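Side-chain contacts in hypothetical protein PG0816 (Porphyromonas gingivalis, PDB 2APL), which is of unknown function but belongs to the DUF1896 family and has an all-alpha fold without strands: residues A[6-11]-A[57-62]; A[43-48]-A[53-58]; A[84-89]-A[133-138]. All coordinates share one frame; numbering follows the deposited sequence.

Contact 1: A[6-11]-A[57-62]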
loop_
_atom_site.group_PDB
_atom_site.type_symbol
_atom_site.label_atom_id
_atom_site.label_comp_id
_atom_site.label_asym_id
_atom_site.label_seq_id
_atom_site.Cartn_x
_atom_site.Cartn_y
_atom_site.Cartn_z
ATOM N N LYS A 6 13.904 -1.925 -22.564
ATOM C CA LYS A 6 14.614 -2.491 -21.430
ATOM C C LYS A 6 14.834 -1.417 -20.328
ATOM O O LYS A 6 14.709 -1.703 -19.129
ATOM C CB LYS A 6 15.953 -3.075 -21.892
ATOM C CG LYS A 6 16.787 -3.746 -20.758
ATOM C CD LYS A 6 18.278 -3.857 -21.185
ATOM C CE LYS A 6 18.906 -5.245 -20.948
ATOM N NZ LYS A 6 18.997 -5.638 -19.525
ATOM N N LYS A 7 15.214 -0.211 -20.739
ATOM C CA LYS A 7 15.501 0.871 -19.809
ATOM C C LYS A 7 14.216 1.246 -19.090
ATOM O O LYS A 7 14.200 1.421 -17.879
ATOM C CB LYS A 7 16.017 2.090 -20.578
ATOM C CG LYS A 7 16.311 3.271 -19.688
ATOM C CD LYS A 7 17.190 4.344 -20.343
ATOM C CE LYS A 7 16.324 5.503 -20.874
ATOM N NZ LYS A 7 15.488 6.199 -19.806
ATOM N N GLU A 8 13.135 1.389 -19.865
ATOM C CA GLU A 8 11.850 1.769 -19.283
ATOM C C GLU A 8 11.328 0.693 -18.399
ATOM O O GLU A 8 10.721 0.999 -17.378
ATOM C CB GLU A 8 10.769 2.116 -20.361
ATOM C CG GLU A 8 11.079 3.410 -21.092
ATOM C CD GLU A 8 11.039 4.628 -20.165
ATOM O OE1 GLU A 8 10.174 4.697 -19.254
ATOM O OE2 GLU A 8 11.874 5.518 -20.338
ATOM N N LEU A 9 11.477 -0.563 -18.822
ATOM C CA LEU A 9 10.949 -1.642 -17.993
ATOM C C LEU A 9 11.652 -1.646 -16.607
ATOM O O LEU A 9 11.014 -1.780 -15.550
ATOM C CB LEU A 9 11.081 -3.006 -18.701
ATOM C CG LEU A 9 10.684 -4.217 -17.838
ATOM C CD1 LEU A 9 9.163 -4.183 -17.523
ATOM C CD2 LEU A 9 11.031 -5.530 -18.602
ATOM N N SER A 10 12.978 -1.514 -16.623
ATOM C CA SER A 10 13.742 -1.474 -15.385
ATOM C C SER A 10 13.328 -0.280 -14.512
ATOM O O SER A 10 13.314 -0.375 -13.306
ATOM C CB SER A 10 15.261 -1.448 -15.670
ATOM O OG SER A 10 15.649 -2.697 -16.248
ATOM N N HIS A 11 12.991 0.842 -15.141
ATOM C CA HIS A 11 12.567 2.041 -14.428
ATOM C C HIS A 11 11.220 1.754 -13.715
ATOM O O HIS A 11 11.072 2.014 -12.522
ATOM C CB HIS A 11 12.447 3.201 -15.450
ATOM C CG HIS A 11 11.802 4.429 -14.880
ATOM N ND1 HIS A 11 12.350 5.138 -13.831
ATOM C CD2 HIS A 11 10.638 5.050 -15.190
ATOM C CE1 HIS A 11 11.578 6.175 -13.557
ATOM N NE2 HIS A 11 10.524 6.134 -14.352
ATOM N N GLU A 57 4.507 12.219 -20.998
ATOM C CA GLU A 57 3.099 11.845 -20.930
ATOM C C GLU A 57 2.982 10.344 -20.805
ATOM O O GLU A 57 2.201 9.875 -19.986
ATOM C CB GLU A 57 2.319 12.331 -22.154
ATOM C CG GLU A 57 2.295 13.833 -22.239
ATOM C CD GLU A 57 1.646 14.341 -23.526
ATOM O OE1 GLU A 57 1.902 13.833 -24.643
ATOM O OE2 GLU A 57 0.842 15.268 -23.397
ATOM N N ALA A 58 3.754 9.601 -21.606
ATOM C CA ALA A 58 3.671 8.143 -21.641
ATOM C C ALA A 58 4.095 7.555 -20.261
ATOM O O ALA A 58 3.441 6.640 -19.714
ATOM C CB ALA A 58 4.553 7.551 -22.828
ATOM N N GLU A 59 5.172 8.114 -19.693
ATOM C CA GLU A 59 5.662 7.676 -18.405
ATOM C C GLU A 59 4.667 7.940 -17.269
ATOM O O GLU A 59 4.540 7.129 -16.337
ATOM C CB GLU A 59 6.996 8.350 -18.095
ATOM C CG GLU A 59 7.993 7.336 -17.592
ATOM C CD GLU A 59 9.457 7.798 -17.615
ATOM O OE1 GLU A 59 9.742 8.911 -17.086
ATOM O OE2 GLU A 59 10.307 7.012 -18.126
ATOM N N SER A 60 4.014 9.088 -17.349
ATOM C CA SER A 60 3.012 9.510 -16.373
ATOM C C SER A 60 1.826 8.550 -16.391
ATOM O O SER A 60 1.422 8.022 -15.362
ATOM C CB SER A 60 2.549 10.924 -16.714
ATOM O OG SER A 60 1.583 11.392 -15.786
HETATM N N MSE A 61 1.277 8.299 -17.570
HETATM C CA MSE A 61 0.153 7.385 -17.612
HETATM C C MSE A 61 0.547 5.912 -17.319
HETATM O O MSE A 61 -0.234 5.192 -16.739
HETATM C CB MSE A 61 -0.672 7.572 -18.900
HETATM C CG MSE A 61 -0.100 6.896 -20.110
HETATM SE SE MSE A 61 -1.200 7.433 -21.720
HETATM C CE MSE A 61 -0.436 9.307 -21.995
ATOM N N ALA A 62 1.737 5.478 -17.728
ATOM C CA ALA A 62 2.288 4.172 -17.312
ATOM C C ALA A 62 2.457 4.025 -15.771
ATOM O O ALA A 62 2.242 2.940 -15.213
ATOM C CB ALA A 62 3.602 3.910 -17.986
#

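Contact 2: A[43-48]-A[53-58]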
loop_
_atom_site.group_PDB
_atom_site.type_symbol
_atom_site.label_atom_id
_atom_site.label_comp_id
_atom_site.label_asym_id
_atom_site.label_seq_id
_atom_site.Cartn_x
_atom_site.Cartn_y
_atom_site.Cartn_z
ATOM N N THR A 43 3.806 -1.860 -21.454
ATOM C CA THR A 43 2.847 -1.864 -22.550
ATOM C C THR A 43 2.101 -0.543 -22.660
ATOM O O THR A 43 1.865 -0.064 -23.793
ATOM C CB THR A 43 1.818 -3.051 -22.369
ATOM O OG1 THR A 43 2.567 -4.271 -22.354
ATOM C CG2 THR A 43 0.750 -3.102 -23.466
ATOM N N ALA A 44 1.667 0.015 -21.518
ATOM C CA ALA A 44 0.978 1.313 -21.512
ATOM C C ALA A 44 1.897 2.431 -22.064
ATOM O O ALA A 44 1.465 3.284 -22.849
ATOM C CB ALA A 44 0.489 1.677 -20.100
ATOM N N TYR A 45 3.138 2.409 -21.627
ATOM C CA TYR A 45 4.158 3.346 -22.104
ATOM C C TYR A 45 4.392 3.220 -23.629
ATOM O O TYR A 45 4.287 4.197 -24.377
ATOM C CB TYR A 45 5.475 3.142 -21.346
ATOM C CG TYR A 45 6.595 4.035 -21.873
ATOM C CD1 TYR A 45 6.797 5.304 -21.360
ATOM C CD2 TYR A 45 7.396 3.621 -22.910
ATOM C CE1 TYR A 45 7.792 6.153 -21.922
ATOM C CE2 TYR A 45 8.368 4.455 -23.472
ATOM C CZ TYR A 45 8.564 5.709 -22.945
ATOM O OH TYR A 45 9.563 6.526 -23.454
ATOM N N CYS A 46 4.671 2.002 -24.080
ATOM C CA CYS A 46 4.921 1.752 -25.501
ATOM C C CYS A 46 3.674 2.102 -26.359
ATOM O O CYS A 46 3.786 2.744 -27.421
ATOM C CB CYS A 46 5.363 0.313 -25.700
ATOM S SG CYS A 46 6.904 -0.043 -24.963
ATOM N N ASP A 47 2.477 1.765 -25.866
ATOM C CA ASP A 47 1.232 2.161 -26.549
ATOM C C ASP A 47 1.111 3.659 -26.684
ATOM O O ASP A 47 0.787 4.179 -27.767
ATOM C CB ASP A 47 -0.046 1.633 -25.854
ATOM C CG ASP A 47 -0.275 0.127 -26.056
ATOM O OD1 ASP A 47 0.470 -0.510 -26.844
ATOM O OD2 ASP A 47 -1.215 -0.409 -25.401
ATOM N N ALA A 48 1.326 4.370 -25.580
ATOM C CA ALA A 48 1.196 5.824 -25.583
ATOM C C ALA A 48 2.159 6.467 -26.593
ATOM O O ALA A 48 1.740 7.282 -27.438
ATOM C CB ALA A 48 1.420 6.395 -24.199
ATOM N N PHE A 53 1.737 10.242 -27.937
ATOM C CA PHE A 53 1.981 10.947 -26.670
ATOM C C PHE A 53 3.489 11.180 -26.508
ATOM O O PHE A 53 4.303 10.428 -27.055
ATOM C CB PHE A 53 1.382 10.157 -25.478
ATOM C CG PHE A 53 -0.129 10.097 -25.482
ATOM C CD1 PHE A 53 -0.893 11.141 -24.928
ATOM C CD2 PHE A 53 -0.783 8.982 -25.980
ATOM C CE1 PHE A 53 -2.274 11.097 -24.911
ATOM C CE2 PHE A 53 -2.196 8.915 -25.976
ATOM C CZ PHE A 53 -2.940 9.976 -25.425
ATOM N N SER A 54 3.875 12.206 -25.761
ATOM C CA SER A 54 5.289 12.429 -25.548
ATOM C C SER A 54 5.845 11.396 -24.547
ATOM O O SER A 54 5.075 10.684 -23.844
ATOM C CB SER A 54 5.491 13.836 -24.980
ATOM O OG SER A 54 5.028 13.870 -23.630
ATOM N N HIS A 55 7.167 11.332 -24.438
ATOM C CA HIS A 55 7.818 10.480 -23.386
ATOM C C HIS A 55 7.344 10.725 -21.926
ATOM O O HIS A 55 7.031 9.766 -21.195
ATOM C CB HIS A 55 9.359 10.530 -23.550
ATOM C CG HIS A 55 10.123 9.965 -22.384
ATOM N ND1 HIS A 55 10.146 8.612 -22.089
ATOM C CD2 HIS A 55 10.897 10.574 -21.445
ATOM C CE1 HIS A 55 10.875 8.425 -20.999
ATOM N NE2 HIS A 55 11.334 9.600 -20.585
ATOM N N PRO A 56 7.315 12.001 -21.477
ATOM C CA PRO A 56 6.795 12.299 -20.149
ATOM C C PRO A 56 5.318 11.953 -19.979
ATOM O O PRO A 56 4.907 11.482 -18.902
ATOM C CB PRO A 56 6.969 13.813 -20.011
ATOM C CG PRO A 56 7.794 14.266 -21.180
ATOM C CD PRO A 56 7.793 13.207 -22.197
ATOM N N GLU A 57 4.507 12.219 -20.998
ATOM C CA GLU A 57 3.099 11.845 -20.930
ATOM C C GLU A 57 2.982 10.344 -20.805
ATOM O O GLU A 57 2.201 9.875 -19.986
ATOM C CB GLU A 57 2.319 12.331 -22.154
ATOM C CG GLU A 57 2.295 13.833 -22.239
ATOM C CD GLU A 57 1.646 14.341 -23.526
ATOM O OE1 GLU A 57 1.902 13.833 -24.643
ATOM O OE2 GLU A 57 0.842 15.268 -23.397
ATOM N N ALA A 58 3.754 9.601 -21.606
ATOM C CA ALA A 58 3.671 8.143 -21.641
ATOM C C ALA A 58 4.095 7.555 -20.261
ATOM O O ALA A 58 3.441 6.640 -19.714
ATOM C CB ALA A 58 4.553 7.551 -22.828
#

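Contact 3: A[84-89]-A[133-138]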
loop_
_atom_site.group_PDB
_atom_site.type_symbol
_atom_site.label_atom_id
_atom_site.label_comp_id
_atom_site.label_asym_id
_atom_site.label_seq_id
_atom_site.Cartn_x
_atom_site.Cartn_y
_atom_site.Cartn_z
ATOM N N ARG A 84 -0.603 8.192 15.612
ATOM C CA ARG A 84 -1.462 9.321 16.000
ATOM C C ARG A 84 -2.172 9.115 17.324
ATOM O O ARG A 84 -2.396 10.072 18.073
ATOM C CB ARG A 84 -2.497 9.620 14.918
ATOM C CG ARG A 84 -1.976 10.379 13.683
ATOM C CD ARG A 84 -3.102 10.425 12.667
ATOM N NE ARG A 84 -2.932 11.442 11.636
ATOM C CZ ARG A 84 -3.679 11.530 10.533
ATOM N NH1 ARG A 84 -4.665 10.648 10.314
ATOM N NH2 ARG A 84 -3.439 12.499 9.644
ATOM N N GLU A 85 -2.507 7.861 17.611
ATOM C CA GLU A 85 -3.409 7.548 18.693
ATOM C C GLU A 85 -2.732 6.813 19.850
ATOM O O GLU A 85 -3.261 6.783 20.950
ATOM C CB GLU A 85 -4.618 6.732 18.165
ATOM C CG GLU A 85 -5.307 7.321 16.909
ATOM C CD GLU A 85 -5.817 8.752 17.092
ATOM O OE1 GLU A 85 -6.286 9.080 18.186
ATOM O OE2 GLU A 85 -5.744 9.561 16.139
ATOM N N PHE A 86 -1.591 6.195 19.605
ATOM C CA PHE A 86 -0.967 5.347 20.632
ATOM C C PHE A 86 0.502 5.733 20.881
ATOM O O PHE A 86 1.314 4.924 21.335
ATOM C CB PHE A 86 -1.114 3.867 20.247
ATOM C CG PHE A 86 -2.555 3.413 20.182
ATOM C CD1 PHE A 86 -3.236 3.075 21.350
ATOM C CD2 PHE A 86 -3.235 3.368 18.952
ATOM C CE1 PHE A 86 -4.541 2.724 21.318
ATOM C CE2 PHE A 86 -4.582 3.010 18.916
ATOM C CZ PHE A 86 -5.221 2.660 20.091
ATOM N N GLU A 87 0.813 6.994 20.614
ATOM C CA GLU A 87 2.175 7.493 20.672
ATOM C C GLU A 87 2.777 7.347 22.080
ATOM O O GLU A 87 3.933 6.958 22.224
ATOM C CB GLU A 87 2.198 8.938 20.172
ATOM C CG GLU A 87 3.501 9.397 19.629
ATOM C CD GLU A 87 4.309 10.148 20.633
ATOM O OE1 GLU A 87 3.709 10.905 21.420
ATOM O OE2 GLU A 87 5.550 10.016 20.619
ATOM N N GLN A 88 1.970 7.628 23.102
ATOM C CA GLN A 88 2.356 7.440 24.498
ATOM C C GLN A 88 2.577 5.969 24.931
ATOM O O GLN A 88 3.530 5.668 25.651
ATOM C CB GLN A 88 1.327 8.123 25.432
ATOM C CG GLN A 88 1.609 9.622 25.656
ATOM C CD GLN A 88 0.710 10.278 26.713
ATOM O OE1 GLN A 88 0.090 9.605 27.537
ATOM N NE2 GLN A 88 0.650 11.597 26.688
ATOM N N GLU A 89 1.711 5.065 24.497
ATOM C CA GLU A 89 1.805 3.640 24.876
ATOM C C GLU A 89 2.689 2.781 23.969
ATOM O O GLU A 89 3.157 1.714 24.370
ATOM C CB GLU A 89 0.422 2.995 24.871
ATOM C CG GLU A 89 -0.661 3.809 25.584
ATOM C CD GLU A 89 -1.554 4.618 24.598
ATOM O OE1 GLU A 89 -0.990 5.340 23.721
ATOM O OE2 GLU A 89 -2.810 4.537 24.751
ATOM N N GLU A 133 -12.669 2.723 13.963
ATOM C CA GLU A 133 -12.938 1.336 14.335
ATOM C C GLU A 133 -11.602 0.650 14.662
ATOM O O GLU A 133 -11.513 -0.126 15.625
ATOM C CB GLU A 133 -13.735 0.633 13.238
ATOM C CG GLU A 133 -14.265 -0.685 13.600
ATOM C CD GLU A 133 -15.335 -1.203 12.637
ATOM O OE1 GLU A 133 -15.600 -0.594 11.554
ATOM O OE2 GLU A 133 -15.948 -2.236 13.000
ATOM N N LEU A 134 -10.578 0.903 13.841
ATOM C CA LEU A 134 -9.223 0.359 14.104
ATOM C C LEU A 134 -8.626 0.817 15.454
ATOM O O LEU A 134 -8.035 0.009 16.195
ATOM C CB LEU A 134 -8.263 0.728 12.955
ATOM C CG LEU A 134 -8.502 0.016 11.609
ATOM C CD1 LEU A 134 -7.642 0.769 10.504
ATOM C CD2 LEU A 134 -8.229 -1.516 11.642
ATOM N N THR A 135 -8.796 2.102 15.773
ATOM C CA THR A 135 -8.362 2.666 17.051
ATOM C C THR A 135 -9.021 1.897 18.222
ATOM O O THR A 135 -8.322 1.424 19.142
ATOM C CB THR A 135 -8.651 4.195 17.099
ATOM O OG1 THR A 135 -8.023 4.850 15.965
ATOM C CG2 THR A 135 -8.169 4.818 18.419
ATOM N N GLY A 136 -10.347 1.716 18.138
ATOM C CA GLY A 136 -11.102 0.984 19.134
ATOM C C GLY A 136 -10.691 -0.461 19.330
ATOM O O GLY A 136 -10.644 -0.968 20.468
ATOM N N THR A 137 -10.393 -1.124 18.227
ATOM C CA THR A 137 -9.874 -2.474 18.243
ATOM C C THR A 137 -8.515 -2.575 18.961
ATOM O O THR A 137 -8.298 -3.461 19.801
ATOM C CB THR A 137 -9.763 -3.021 16.788
ATOM O OG1 THR A 137 -11.094 -3.035 16.196
ATOM C CG2 THR A 137 -9.148 -4.428 16.762
ATOM N N ILE A 138 -7.595 -1.702 18.608
ATOM C CA ILE A 138 -6.298 -1.675 19.296
ATOM C C ILE A 138 -6.420 -1.360 20.788
ATOM O O ILE A 138 -5.771 -2.014 21.629
ATOM C CB ILE A 138 -5.284 -0.742 18.553
ATOM C CG1 ILE A 138 -5.025 -1.343 17.156
ATOM C CG2 ILE A 138 -3.924 -0.597 19.323
ATOM C CD1 ILE A 138 -4.382 -0.279 16.129
#

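Contact 1: A[6-11]-A[57-62]
Two carboxylates and an imidazole, E8 and H11 on helix 3-23 and E59 on helix 55-67, are the flat groups that meet here. The carboxylate planes of E8 and E59 are turned 32° apart, and OE1 of E8 comes within 2.6 Å of OE2 of E59. The same E59 oxygen approaches the H11 ring obliquely, lying 3.5 Å from its CD2, with ring and carboxylate planes 40° apart. E59 bridges the gap because its chain is extended beyond CG, whereas E8 bends at its second torsion (chi2 -65°). Both E8 and H11 are crossed by the E59 side chain at about a right angle, one turn apart along helix 3-23. Around the pair, E8 also packs on L42 of helix 31-51 and E59 on F12, so the acids sit where three helices converge. K7 gives E8 a long salt bridge, NZ to OE2 at 3.7 Å, and its ammonium nitrogen stays 5.5 Å from E59 OE2. Such close oxygens would repel each other if both groups were charged; one of the two acids therefore probably holds a proton, with the nearby lysine perhaps easing what negative charge remains.

Contact 2: A[43-48]-A[53-58]
Y45 and H55 both set CG anti to the backbone N (chi1 176° and 167°), and these torsions swing the two rings together until Y45 OH and H55 ND1 are hydrogen-bonded at 2.6 Å. Each polar atom lies near the plane of the other ring, at its edge. The rings meet rim to rim, their planes 77° apart, and either partner could donate the proton. The A58 methyl packs obliquely against the phenol and against A48, with CB 3.5 Å from Y45 CD1 and 3.6 Å from A48 CB. The backbones run close, with CA of Y45 and CA of A58 4.8 Å apart, where A48 and A58 offer only methyls. At the turn, F53 N donates to A48 O over 3.0 Å, while the F53 ring brings CD2 to 3.8 Å from A48 CB. Y45 also packs on E8 and F12 of helix 3-23. S54 then starts the second helix: its OG accepts from E57 N, and E57 OE1 takes S54 N on its anti lone pair in a nearly straight bond. This reciprocal pair is a capping box, here opening the second helix of a helical hairpin (helix 31-51, short turn, helix 55-67).

Contact 3: A[84-89]-A[133-138]
F86, T135 and I138 carry most of the buried surface where the end of helix 74-85 meets helix 126-143. F86 contributes the largest share. It is the first residue to leave helical geometry after helix 74-85, and its ring reaches across to two positions one turn apart on the partner helix. I138 lies over one face: its CG2 methyl sits 3.7 Å from the ring centroid and 17° off the normal, a CH-pi contact displaced toward the rim. The closest carbon of the ring is CZ, 3.6 Å from I138 CG2. This branch is the one presented because CG2 stands anti to the backbone N of I138, while CG1 (chi1 -64°) lies beside that nitrogen.

T135 meets the same ring differently. Its carbonyl oxygen lies at the edge, in the ring plane, 3.5 Å from F86 CZ, and its CG2 methyl is 4.0 Å from that same carbon. The ring is thus bounded by a methyl above and a backbone oxygen at its end. The T135 methyl also reaches the foot of E85, 4.0 Å from CB, and E85 CG lies 3.8 Å from T135 OG1, the two side chains crossing at about a right angle.

The polar ends of T135 and E85 find their hydrogen bonds at Y131: T135 OG1 is bonded to its carbonyl oxygen within the same helix, and the bent chain of E85 takes OE2 to its hydroxyl, so one tyrosine serves both residues. Further out, F86 packs on V139 and I142, T135 on V81 and I138 on L82, extending the apolar seam along both helices. The arrangement is ordinary helix-helix packing of an all-helical fold, in which an aromatic residue just past a helix end packs its ring against a neighbouring helix.

Overall arrangement
Contacts 1 and 2 form one continuous cluster, their centres 7 Å apart; their segments overlap at E57 and A58 of helix 55-67, which meets helix 3-23 in contact 1 and helix 31-51 in contact 2. The join is direct: E8 OE2 lies 3.1 Å from H55 CE1, bringing the acid pair beside the tyrosine-histidine bond, and SE of M61, a selenomethionine, lies 3.8 Å from A48 CB. Contact 3 stands apart on the opposite side of the chain's centre, its own centre about 40 Å from that of contact 1 and about 43 Å from that of contact 2. Two helical clusters thus build one elongated molecule, one mixing acids, a tyrosine-histidine bond and alanine packing, the other mainly apolar.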